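Local atomic coordinates of putative DNA protection protein (Streptomyces coelicolor, PDB entry 4CYB), a protein that binds iron and probably oxidises it as a dodecameric ferritin-like protein of the Dps family, thought to protect DNA. Residues J[29-33]-J[84-88]; J[44-50]-J[102-107]; J[67-71]-J[153-157]; J[113-117]-J[161-165]. All coordinates share one frame; numbering follows the deposited sequence.

Contact 1: residues J[29-33]-J[84-88]; sequences NKVLA and GVAVG
The carboxamide of Asn29 spans the backbone of residues 85-87 with both of its polar atoms. ND2 of Asn29 donates to the carbonyl O of Val85 at 2.9 Å, while OD1 of Asn29 accepts from the backbone N of Val87, also at 2.9 Å. The second bond, bent to 150° at the hydrogen, reaches OD1 from above the plane of the amide and not along a lone pair. Two bonds from one flat group fix its rotation and tie residues 85-87 to the helix, with OD1 of Asn29 also lying 3.5 Å from CA of Ala86.

Beside these two bonds the packing is close. CG1 of Val87, placed between its own backbone N and carbonyl carbon (chi1 60°), lies 3.9 Å from CG of Leu32 as the two side chains slide past each other, and CD2 of Leu32 lies 4.1 Å from CB of Ala86. The looser side is at Ala33, whose backbone N approaches CG1 of Val87 only to 4.2 Å; even here the touching residues are buried, so the contact has no real solvent face.

Helix 54-81 covers Leu32 and Ala86 through Ala76, helix 90-96 receives Val87 on His92 and Val93, and Phe6 covers Asn29 and Val85. The link after helix 54-81 is thereby held against helix 18-48, with Leu48 of a second subunit packed on Val85.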
loop_
_atom_site.group_PDB
_atom_site.type_symbol
_atom_site.label_atom_id
_atom_site.label_comp_id
_atom_site.label_asym_id
_atom_site.label_seq_id
_atom_site.Cartn_x
_atom_site.Cartn_y
_atom_site.Cartn_z
ATOM N N ASN J 29 -36.355 -1.831 7.153
ATOM C CA ASN J 29 -36.135 -2.239 8.526
ATOM C C ASN J 29 -36.337 -3.725 8.742
ATOM O O ASN J 29 -35.704 -4.313 9.591
ATOM C CB ASN J 29 -36.902 -1.418 9.570
ATOM C CG ASN J 29 -36.117 -0.202 10.037
ATOM O OD1 ASN J 29 -34.910 -0.295 10.306
ATOM N ND2 ASN J 29 -36.797 0.926 10.171
ATOM N N LYS J 30 -37.245 -4.335 7.994
ATOM C CA LYS J 30 -37.401 -5.784 8.116
ATOM C C LYS J 30 -36.172 -6.500 7.570
ATOM O O LYS J 30 -35.650 -7.447 8.210
ATOM C CB LYS J 30 -38.707 -6.264 7.400
ATOM C CG LYS J 30 -38.923 -7.789 7.466
ATOM C CD LYS J 30 -38.838 -8.329 8.894
ATOM C CE LYS J 30 -39.441 -9.731 8.959
ATOM N NZ LYS J 30 -38.896 -10.659 7.950
ATOM N N VAL J 31 -35.709 -6.073 6.415
ATOM C CA VAL J 31 -34.487 -6.647 5.827
ATOM C C VAL J 31 -33.339 -6.459 6.822
ATOM O O VAL J 31 -32.512 -7.358 7.005
ATOM C CB VAL J 31 -34.151 -5.992 4.475
ATOM C CG1 VAL J 31 -32.760 -6.430 3.988
ATOM C CG2 VAL J 31 -35.222 -6.418 3.443
ATOM N N LEU J 32 -33.263 -5.273 7.398
ATOM C CA LEU J 32 -32.164 -4.931 8.367
ATOM C C LEU J 32 -32.218 -5.846 9.583
ATOM O O LEU J 32 -31.181 -6.403 9.993
ATOM C CB LEU J 32 -32.316 -3.464 8.755
ATOM C CG LEU J 32 -31.204 -2.731 9.465
ATOM C CD1 LEU J 32 -29.882 -3.003 8.728
ATOM C CD2 LEU J 32 -31.593 -1.258 9.476
ATOM N N ALA J 33 -33.418 -6.040 10.159
ATOM C CA ALA J 33 -33.596 -6.955 11.312
ATOM C C ALA J 33 -33.158 -8.369 10.951
ATOM O O ALA J 33 -32.416 -9.004 11.699
ATOM C CB ALA J 33 -35.056 -6.920 11.839
ATOM N N GLY J 84 -36.172 8.261 8.018
ATOM C CA GLY J 84 -36.718 7.261 8.967
ATOM C C GLY J 84 -35.767 6.975 10.135
ATOM O O GLY J 84 -34.784 7.735 10.381
ATOM N N VAL J 85 -36.105 5.934 10.875
ATOM C CA VAL J 85 -35.323 5.475 12.030
ATOM C C VAL J 85 -34.918 4.029 11.846
ATOM O O VAL J 85 -35.786 3.095 11.821
ATOM C CB VAL J 85 -36.093 5.700 13.372
ATOM C CG1 VAL J 85 -35.175 5.386 14.599
ATOM C CG2 VAL J 85 -36.605 7.153 13.414
ATOM N N ALA J 86 -33.597 3.807 11.706
ATOM C CA ALA J 86 -33.082 2.418 11.541
ATOM C C ALA J 86 -33.225 1.635 12.855
ATOM O O ALA J 86 -33.016 2.190 13.971
ATOM C CB ALA J 86 -31.606 2.458 11.103
ATOM N N VAL J 87 -33.551 0.348 12.754
ATOM C CA VAL J 87 -33.637 -0.470 13.972
ATOM C C VAL J 87 -32.277 -0.539 14.710
ATOM O O VAL J 87 -31.227 -0.744 14.071
ATOM C CB VAL J 87 -34.182 -1.869 13.677
ATOM C CG1 VAL J 87 -33.318 -2.628 12.689
ATOM C CG2 VAL J 87 -34.342 -2.648 14.982
ATOM N N GLY J 88 -32.296 -0.289 16.014
ATOM C CA GLY J 88 -31.021 -0.092 16.772
ATOM C C GLY J 88 -30.635 -1.268 17.649
ATOM O O GLY J 88 -29.886 -2.129 17.247
#

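Contact 2: residues J[44-50]-J[102-107]; sequences KYHWLMR and PPDGVE. With FE (Fe (III) ion), chain V.
The phenol ring of Tyr45 meets Glu107 at its edge: OE1 of Glu107 lies near the ring plane and accepts a short hydrogen bond of 2.6 Å from OH of Tyr45, on the syn side of a carboxylate turned 51° from the ring. Arg115 holds the other carboxylate oxygen. Over one face of the Arg50 guanidinium sits CG1 of Val106, 3.7 Å from NE of Arg50 and displaced toward the rim, while NE of Arg50 donates back to O of Leu48 at 2.9 Å. The ring of His46 stacks with that of His58 and has an iron-bound water in plane at its edge.

Lys44, extended until its last torsion bends (chi4 75°), brings NZ to the turn of the other segment, where it donates to O of Pro103 at 3.0 Å, in the carbonyl plane, and to O of Gly105 at 3.2 Å; a water joins it to O of Asp104.

NE2 of His46 binds the iron at 2.5 Å, with three waters and with Asp73 and Glu77 of a second subunit, whose Asp73 also accepts from NE1 of Trp47. An iron site shared across a dimer interface is characteristic of the Dps family, where it is taken to be the ferroxidase centre.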
loop_
_atom_site.group_PDB
_atom_site.type_symbol
_atom_site.label_atom_id
_atom_site.label_comp_id
_atom_site.label_asym_id
_atom_site.label_seq_id
_atom_site.Cartn_x
_atom_site.Cartn_y
_atom_site.Cartn_z
ATOM N N LYS J 44 -21.403 -16.346 15.071
ATOM C CA LYS J 44 -21.596 -17.542 15.929
ATOM C C LYS J 44 -20.890 -18.779 15.367
ATOM O O LYS J 44 -20.133 -19.445 16.082
ATOM C CB LYS J 44 -23.093 -17.795 16.222
ATOM C CG LYS J 44 -23.445 -19.074 17.078
ATOM C CD LYS J 44 -24.971 -19.362 17.015
ATOM C CE LYS J 44 -25.399 -20.734 17.592
ATOM N NZ LYS J 44 -25.337 -20.685 19.085
ATOM N N TYR J 45 -21.105 -19.092 14.097
ATOM C CA TYR J 45 -20.558 -20.301 13.542
ATOM C C TYR J 45 -19.048 -20.131 13.221
ATOM O O TYR J 45 -18.334 -21.076 13.265
ATOM C CB TYR J 45 -21.379 -20.662 12.302
ATOM C CG TYR J 45 -22.827 -21.015 12.655
ATOM C CD1 TYR J 45 -23.142 -21.640 13.902
ATOM C CD2 TYR J 45 -23.862 -20.769 11.762
ATOM C CE1 TYR J 45 -24.448 -21.999 14.238
ATOM C CE2 TYR J 45 -25.194 -21.064 12.118
ATOM C CZ TYR J 45 -25.475 -21.689 13.321
ATOM O OH TYR J 45 -26.779 -22.004 13.610
ATOM N N HIS J 46 -18.594 -18.913 12.894
ATOM C CA HIS J 46 -17.135 -18.606 12.776
ATOM C C HIS J 46 -16.484 -19.014 14.091
ATOM O O HIS J 46 -15.412 -19.632 14.052
ATOM C CB HIS J 46 -16.987 -17.093 12.511
ATOM C CG HIS J 46 -15.564 -16.524 12.621
ATOM N ND1 HIS J 46 -14.627 -16.759 11.686
ATOM C CD2 HIS J 46 -15.004 -15.640 13.540
ATOM C CE1 HIS J 46 -13.496 -16.020 11.951
ATOM N NE2 HIS J 46 -13.716 -15.353 13.111
ATOM N N TRP J 47 -17.111 -18.713 15.244
ATOM C CA TRP J 47 -16.493 -19.094 16.564
ATOM C C TRP J 47 -16.637 -20.537 16.941
ATOM O O TRP J 47 -15.685 -21.166 17.391
ATOM C CB TRP J 47 -17.068 -18.267 17.706
ATOM C CG TRP J 47 -16.826 -16.789 17.490
ATOM C CD1 TRP J 47 -15.667 -16.173 17.046
ATOM C CD2 TRP J 47 -17.796 -15.726 17.688
ATOM N NE1 TRP J 47 -15.848 -14.795 16.913
ATOM C CE2 TRP J 47 -17.099 -14.455 17.345
ATOM C CE3 TRP J 47 -19.126 -15.684 18.177
ATOM C CZ2 TRP J 47 -17.737 -13.224 17.412
ATOM C CZ3 TRP J 47 -19.752 -14.430 18.272
ATOM C CH2 TRP J 47 -19.097 -13.238 17.876
ATOM N N LEU J 48 -17.855 -21.082 16.725
ATOM C CA LEU J 48 -18.182 -22.419 17.218
ATOM C C LEU J 48 -17.759 -23.537 16.300
ATOM O O LEU J 48 -17.911 -24.717 16.661
ATOM C CB LEU J 48 -19.694 -22.593 17.396
ATOM C CG LEU J 48 -20.422 -21.728 18.442
ATOM C CD1 LEU J 48 -21.836 -22.235 18.753
ATOM C CD2 LEU J 48 -19.617 -21.299 19.650
ATOM N N MET J 49 -17.267 -23.197 15.119
ATOM C CA MET J 49 -16.880 -24.203 14.129
ATOM C C MET J 49 -15.874 -25.215 14.689
ATOM O O MET J 49 -15.078 -24.897 15.605
ATOM C CB MET J 49 -16.329 -23.506 12.858
ATOM C CG MET J 49 -15.949 -24.448 11.732
ATOM S SD MET J 49 -17.345 -25.484 11.169
ATOM C CE MET J 49 -18.656 -24.247 11.036
ATOM N N ARG J 50 -15.923 -26.437 14.154
ATOM C CA ARG J 50 -14.988 -27.517 14.552
ATOM C C ARG J 50 -14.995 -28.591 13.473
ATOM O O ARG J 50 -15.866 -28.577 12.623
ATOM C CB ARG J 50 -15.379 -28.110 15.915
ATOM C CG ARG J 50 -16.827 -28.640 15.981
ATOM C CD ARG J 50 -17.358 -28.601 17.428
ATOM N NE ARG J 50 -17.247 -27.251 18.016
ATOM C CZ ARG J 50 -17.210 -26.956 19.327
ATOM N NH1 ARG J 50 -17.285 -27.899 20.282
ATOM N NH2 ARG J 50 -17.122 -25.686 19.702
ATOM N N PRO J 102 -31.427 -19.768 16.916
ATOM C CA PRO J 102 -30.798 -21.109 16.972
ATOM C C PRO J 102 -30.667 -21.604 18.391
ATOM O O PRO J 102 -30.876 -20.839 19.322
ATOM C CB PRO J 102 -29.375 -20.849 16.416
ATOM C CG PRO J 102 -29.087 -19.430 16.804
ATOM C CD PRO J 102 -30.427 -18.679 16.798
ATOM N N PRO J 103 -30.252 -22.883 18.600
ATOM C CA PRO J 103 -29.898 -23.351 19.937
ATOM C C PRO J 103 -28.791 -22.466 20.518
ATOM O O PRO J 103 -27.937 -21.970 19.735
ATOM C CB PRO J 103 -29.305 -24.751 19.688
ATOM C CG PRO J 103 -29.984 -25.221 18.393
ATOM C CD PRO J 103 -30.047 -23.922 17.567
ATOM N N ASP J 104 -28.783 -22.289 21.833
ATOM C CA ASP J 104 -27.688 -21.493 22.500
ATOM C C ASP J 104 -26.337 -22.163 22.352
ATOM O O ASP J 104 -25.291 -21.478 22.332
ATOM C CB ASP J 104 -27.971 -21.394 23.980
ATOM C CG ASP J 104 -29.175 -20.524 24.287
ATOM O OD1 ASP J 104 -29.627 -19.803 23.393
ATOM O OD2 ASP J 104 -29.667 -20.550 25.440
ATOM N N GLY J 105 -26.363 -23.496 22.266
ATOM C CA GLY J 105 -25.118 -24.285 22.223
ATOM C C GLY J 105 -24.612 -24.566 20.807
ATOM O O GLY J 105 -24.899 -23.809 19.839
ATOM N N VAL J 106 -23.816 -25.620 20.692
ATOM C CA VAL J 106 -23.132 -25.955 19.420
ATOM C C VAL J 106 -23.916 -27.025 18.682
ATOM O O VAL J 106 -24.135 -28.112 19.235
ATOM C CB VAL J 106 -21.708 -26.473 19.692
ATOM C CG1 VAL J 106 -20.938 -26.729 18.389
ATOM C CG2 VAL J 106 -20.937 -25.500 20.572
ATOM N N GLU J 107 -24.397 -26.702 17.473
ATOM C CA GLU J 107 -25.075 -27.682 16.584
ATOM C C GLU J 107 -24.084 -28.494 15.779
ATOM O O GLU J 107 -22.890 -28.158 15.724
ATOM C CB GLU J 107 -25.971 -26.922 15.571
ATOM C CG GLU J 107 -27.164 -26.149 16.174
ATOM C CD GLU J 107 -27.545 -24.936 15.298
ATOM O OE1 GLU J 107 -26.924 -23.845 15.426
ATOM O OE2 GLU J 107 -28.449 -25.057 14.445
HETATM FE FE FE V . -11.982 -13.974 14.217
HETATM O O HOH W 1 -23.503 -19.809 20.862
HETATM O O HOH W 2 -12.781 -12.237 12.751
HETATM O O HOH W 3 -10.609 -15.098 12.689
HETATM O O HOH W 4 -9.765 -13.004 14.333
#

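Contact 3: residues J[67-71]-J[153-157]; sequences EQLEL and TNELQ
Helix segments 67-71 and 153-157 run almost antiparallel, at 167°, with their axes 11.6 Å apart, a spacing bridged by long polar side chains. Gln157 links two successive residues of the facing helix. Its NE2 donates at 2.8 Å to OE1 of Glu67, which accepts through its anti lone pair, and the two flat groups are nearly coplanar. Its OE1 receives NE2 of Gln68 at 2.9 Å in an almost straight bond (168°); the donor stands above the Gln157 carbonyl plane, and the two amides are turned 69° against each other.

Gln68 reaches this place by a bend at chi2, which swings its amide toward the other helix. NE2 of Gln68 also approaches OD1 of Asn154 at 3.1 Å, a bond less certain because the position of that oxygen is in some doubt. A water accepts from ND2 of Asn154 and donates to OE1 of Gln68, giving the two amides a bridge that does not depend on that oxygen. Farther along, CD1 of Leu71 and CB of Thr153 meet tip to tip at 3.9 Å.

Partners beyond the two segments complete the network: Lys63 forms a salt bridge with OE2 of Glu67, His120 donates to OE1 of Gln157, and Val150 O accepts from ND2 of Asn154.

Both polar ends of the Gln157 amide are therefore engaged, and His64 O takes a further bond from its NE2. Inside the four-helix bundle, the bonds of Gln157 to Gln68 and Glu67 and the bridging water fix these groups directionally, and the polar row would be expected to favour one alignment of the helices.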
loop_
_atom_site.group_PDB
_atom_site.type_symbol
_atom_site.label_atom_id
_atom_site.label_comp_id
_atom_site.label_asym_id
_atom_site.label_seq_id
_atom_site.Cartn_x
_atom_site.Cartn_y
_atom_site.Cartn_z
ATOM N N GLU J 67 -19.176 -9.108 4.913
ATOM C CA GLU J 67 -20.054 -8.606 3.851
ATOM C C GLU J 67 -21.446 -8.256 4.380
ATOM O O GLU J 67 -22.003 -7.202 3.987
ATOM C CB GLU J 67 -20.106 -9.649 2.722
ATOM C CG GLU J 67 -18.790 -9.697 1.906
ATOM C CD GLU J 67 -18.678 -10.963 1.019
ATOM O OE1 GLU J 67 -19.617 -11.792 0.990
ATOM O OE2 GLU J 67 -17.598 -11.192 0.394
ATOM N N GLN J 68 -21.978 -9.080 5.298
ATOM C CA GLN J 68 -23.297 -8.796 5.897
ATOM C C GLN J 68 -23.222 -7.544 6.760
ATOM O O GLN J 68 -24.143 -6.725 6.782
ATOM C CB GLN J 68 -23.791 -9.958 6.754
ATOM C CG GLN J 68 -24.098 -11.232 5.902
ATOM C CD GLN J 68 -25.398 -11.127 5.073
ATOM O OE1 GLN J 68 -26.263 -10.297 5.345
ATOM N NE2 GLN J 68 -25.528 -11.997 4.042
ATOM N N LEU J 69 -22.097 -7.346 7.469
ATOM C CA LEU J 69 -22.014 -6.144 8.298
ATOM C C LEU J 69 -22.033 -4.882 7.432
ATOM O O LEU J 69 -22.582 -3.858 7.856
ATOM C CB LEU J 69 -20.655 -6.168 9.102
ATOM C CG LEU J 69 -20.510 -5.033 10.142
ATOM C CD1 LEU J 69 -21.419 -5.380 11.341
ATOM C CD2 LEU J 69 -19.027 -4.979 10.529
ATOM N N GLU J 70 -21.380 -4.905 6.272
ATOM C CA GLU J 70 -21.379 -3.762 5.376
ATOM C C GLU J 70 -22.828 -3.540 4.807
ATOM O O GLU J 70 -23.287 -2.397 4.702
ATOM C CB GLU J 70 -20.328 -3.885 4.240
ATOM C CG GLU J 70 -20.659 -2.823 3.158
ATOM C CD GLU J 70 -19.658 -2.568 2.013
ATOM O OE1 GLU J 70 -18.949 -3.504 1.565
ATOM O OE2 GLU J 70 -19.605 -1.393 1.542
ATOM N N LEU J 71 -23.520 -4.620 4.486
ATOM C CA LEU J 71 -24.971 -4.480 4.096
ATOM C C LEU J 71 -25.827 -3.820 5.213
ATOM O O LEU J 71 -26.649 -2.966 4.941
ATOM C CB LEU J 71 -25.585 -5.830 3.746
ATOM C CG LEU J 71 -25.097 -6.529 2.479
ATOM C CD1 LEU J 71 -25.820 -7.903 2.341
ATOM C CD2 LEU J 71 -25.272 -5.600 1.269
ATOM N N THR J 153 -25.668 -10.167 -3.042
ATOM C CA THR J 153 -24.767 -10.721 -2.020
ATOM C C THR J 153 -25.308 -11.968 -1.353
ATOM O O THR J 153 -24.569 -12.933 -1.171
ATOM C CB THR J 153 -24.461 -9.723 -0.879
ATOM O OG1 THR J 153 -23.817 -8.608 -1.467
ATOM C CG2 THR J 153 -23.541 -10.347 0.154
ATOM N N ASN J 154 -26.583 -11.960 -0.954
ATOM C CA ASN J 154 -27.143 -13.169 -0.371
ATOM C C ASN J 154 -27.185 -14.362 -1.324
ATOM O O ASN J 154 -26.968 -15.498 -0.869
ATOM C CB ASN J 154 -28.513 -12.884 0.182
ATOM C CG ASN J 154 -28.434 -12.208 1.531
ATOM O OD1 ASN J 154 -28.144 -12.879 2.561
ATOM N ND2 ASN J 154 -28.660 -10.918 1.555
ATOM N N GLU J 155 -27.534 -14.118 -2.593
ATOM C CA GLU J 155 -27.467 -15.199 -3.612
ATOM C C GLU J 155 -26.088 -15.852 -3.703
ATOM O O GLU J 155 -25.972 -17.091 -3.617
ATOM C CB GLU J 155 -27.986 -14.753 -4.990
ATOM C CG GLU J 155 -29.442 -14.332 -4.925
ATOM C CD GLU J 155 -29.934 -13.603 -6.224
ATOM O OE1 GLU J 155 -29.185 -12.744 -6.820
ATOM O OE2 GLU J 155 -31.099 -13.856 -6.646
ATOM N N LEU J 156 -25.041 -15.030 -3.832
ATOM C CA LEU J 156 -23.705 -15.561 -3.959
ATOM C C LEU J 156 -23.289 -16.315 -2.694
ATOM O O LEU J 156 -22.658 -17.396 -2.769
ATOM C CB LEU J 156 -22.731 -14.403 -4.273
ATOM C CG LEU J 156 -21.287 -14.881 -4.614
ATOM C CD1 LEU J 156 -21.181 -15.569 -5.983
ATOM C CD2 LEU J 156 -20.319 -13.675 -4.585
ATOM N N GLN J 157 -23.548 -15.714 -1.524
ATOM C CA GLN J 157 -23.209 -16.385 -0.283
ATOM C C GLN J 157 -23.879 -17.770 -0.101
ATOM O O GLN J 157 -23.247 -18.743 0.316
ATOM C CB GLN J 157 -23.525 -15.485 0.930
ATOM C CG GLN J 157 -22.506 -14.337 1.040
ATOM C CD GLN J 157 -22.710 -13.530 2.305
ATOM O OE1 GLN J 157 -23.549 -13.863 3.129
ATOM N NE2 GLN J 157 -21.917 -12.452 2.476
HETATM O O HOH W 5 -28.656 -9.635 4.049
#

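Contact 4: residues J[113-117]-J[161-165]; sequences LSRLL and VAEHL
Leu113, Val161 and Leu117 have the most surface buried by this contact, and CG1 of Val161 touches both of the others. This methyl stands anti to its own backbone nitrogen (chi1 173°), a rotation that turns it to helix 109-136, where it lies 3.9 Å from CB of Leu113 and 3.8 Å from CD2 of Leu117. It also rests 3.7 Å from the carbonyl O of Leu113.

Leu113 spreads over the C-terminal part of the other segment. Its CD1 touches CB of His164 at 3.8 Å, and its CB lies 3.9 Å from CD2 of Leu165, the two leucines sliding past each other in opposite directions. Leu117 divides its branches: while CD2 is held by Val161, CD1 packs against CB of Ala162 at 3.9 Å and also meets CD1 of Leu165 tip to tip. CD1 of Leu165 also lies 3.7 Å from OG of Ser114, a polar neighbour at this end of the contact. That hydroxyl finds its polar partners in Pro110 O and His172 of a third subunit.

Tyr42 of helix 18-48 covers Val161 and Leu116, while Pro13 of a fourth subunit packs on Leu117 and Leu170 of the third on Leu165. The join between the last two long helices is thus made by interlocking aliphatic branches and probably depends on close packing and the burial of apolar surface, with hydrogen bonding left to partners around it.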
loop_
_atom_site.group_PDB
_atom_site.type_symbol
_atom_site.label_atom_id
_atom_site.label_comp_id
_atom_site.label_asym_id
_atom_site.label_seq_id
_atom_site.Cartn_x
_atom_site.Cartn_y
_atom_site.Cartn_z
ATOM N N LEU J 113 -24.794 -25.021 8.677
ATOM C CA LEU J 113 -24.803 -24.562 7.275
ATOM C C LEU J 113 -26.256 -24.468 6.775
ATOM O O LEU J 113 -26.630 -23.511 6.091
ATOM C CB LEU J 113 -23.986 -25.494 6.357
ATOM C CG LEU J 113 -22.492 -25.611 6.761
ATOM C CD1 LEU J 113 -21.713 -26.429 5.752
ATOM C CD2 LEU J 113 -21.866 -24.216 6.818
ATOM N N SER J 114 -27.056 -25.482 7.088
ATOM C CA SER J 114 -28.498 -25.455 6.691
ATOM C C SER J 114 -29.266 -24.257 7.263
ATOM O O SER J 114 -30.118 -23.685 6.558
ATOM C CB SER J 114 -29.171 -26.744 7.156
ATOM O OG SER J 114 -28.673 -27.780 6.339
ATOM N N ARG J 115 -29.001 -23.902 8.526
ATOM C CA ARG J 115 -29.647 -22.751 9.160
ATOM C C ARG J 115 -29.283 -21.445 8.428
ATOM O O ARG J 115 -30.137 -20.582 8.249
ATOM C CB ARG J 115 -29.266 -22.659 10.651
ATOM C CG ARG J 115 -30.020 -21.540 11.361
ATOM C CD ARG J 115 -29.771 -21.628 12.884
ATOM N NE ARG J 115 -30.214 -22.885 13.507
ATOM C CZ ARG J 115 -31.487 -23.211 13.808
ATOM N NH1 ARG J 115 -32.502 -22.396 13.544
ATOM N NH2 ARG J 115 -31.744 -24.388 14.381
ATOM N N LEU J 116 -28.002 -21.280 8.057
ATOM C CA LEU J 116 -27.567 -20.142 7.244
ATOM C C LEU J 116 -28.346 -20.113 5.932
ATOM O O LEU J 116 -28.873 -19.063 5.563
ATOM C CB LEU J 116 -26.063 -20.246 6.985
ATOM C CG LEU J 116 -25.131 -20.030 8.214
ATOM C CD1 LEU J 116 -23.703 -20.310 7.715
ATOM C CD2 LEU J 116 -25.214 -18.616 8.761
ATOM N N LEU J 117 -28.494 -21.281 5.254
ATOM C CA LEU J 117 -29.211 -21.305 3.968
ATOM C C LEU J 117 -30.671 -20.910 4.117
ATOM O O LEU J 117 -31.230 -20.154 3.287
ATOM C CB LEU J 117 -29.130 -22.674 3.303
ATOM C CG LEU J 117 -27.738 -23.118 2.805
ATOM C CD1 LEU J 117 -27.892 -24.471 2.086
ATOM C CD2 LEU J 117 -27.107 -22.079 1.862
ATOM N N VAL J 161 -22.146 -21.466 0.564
ATOM C CA VAL J 161 -22.466 -22.299 1.722
ATOM C C VAL J 161 -23.028 -23.635 1.248
ATOM O O VAL J 161 -22.634 -24.709 1.739
ATOM C CB VAL J 161 -23.448 -21.592 2.705
ATOM C CG1 VAL J 161 -23.923 -22.531 3.825
ATOM C CG2 VAL J 161 -22.738 -20.382 3.372
ATOM N N ALA J 162 -23.942 -23.559 0.301
ATOM C CA ALA J 162 -24.665 -24.768 -0.162
ATOM C C ALA J 162 -23.755 -25.816 -0.755
ATOM O O ALA J 162 -23.990 -27.045 -0.574
ATOM C CB ALA J 162 -25.761 -24.383 -1.156
ATOM N N GLU J 163 -22.699 -25.383 -1.446
ATOM C CA GLU J 163 -21.736 -26.340 -2.021
ATOM C C GLU J 163 -21.024 -27.176 -0.996
ATOM O O GLU J 163 -20.672 -28.309 -1.293
ATOM C CB GLU J 163 -20.715 -25.672 -2.998
ATOM C CG GLU J 163 -21.279 -25.040 -4.264
ATOM C CD GLU J 163 -22.182 -25.945 -5.118
ATOM O OE1 GLU J 163 -22.312 -27.170 -4.889
ATOM O OE2 GLU J 163 -22.742 -25.400 -6.064
ATOM N N HIS J 164 -20.820 -26.659 0.218
ATOM C CA HIS J 164 -20.198 -27.432 1.297
ATOM C C HIS J 164 -21.067 -28.549 1.851
ATOM O O HIS J 164 -20.545 -29.458 2.476
ATOM C CB HIS J 164 -19.787 -26.540 2.452
ATOM C CG HIS J 164 -18.672 -25.619 2.079
ATOM N ND1 HIS J 164 -17.359 -25.924 2.259
ATOM C CD2 HIS J 164 -18.713 -24.393 1.460
ATOM C CE1 HIS J 164 -16.595 -24.897 1.743
ATOM N NE2 HIS J 164 -17.425 -23.966 1.302
ATOM N N LEU J 165 -22.364 -28.496 1.569
ATOM C CA LEU J 165 -23.272 -29.567 2.014
ATOM C C LEU J 165 -23.390 -30.710 1.003
ATOM O O LEU J 165 -24.023 -31.719 1.315
ATOM C CB LEU J 165 -24.703 -29.027 2.246
ATOM C CG LEU J 165 -24.800 -28.213 3.542
ATOM C CD1 LEU J 165 -26.163 -27.556 3.652
ATOM C CD2 LEU J 165 -24.494 -29.029 4.806
#

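How the contacts relate
Contacts 1 and 2 both draw on helix 18-48, their centres 25 Å apart, and each tethers to it part of the connection between helices 54-81 and 109-136. Contacts 3 and 4 share helix 140-164, with centres 14 Å apart, one polar and the other aliphatic. Contacts 2 and 4 touch directly: NE of Arg115 lies 3.0 Å from OE2 of Glu107 in a salt bridge, and CD of Arg115 packs on Pro102. His46 of contact 2 serves an iron shared with the second subunit. Contacts 1 and 3 lie instead near Asp73 of their own chain, and the side chains of Ala86 and Leu71 are each about 11 Å from a bound iron.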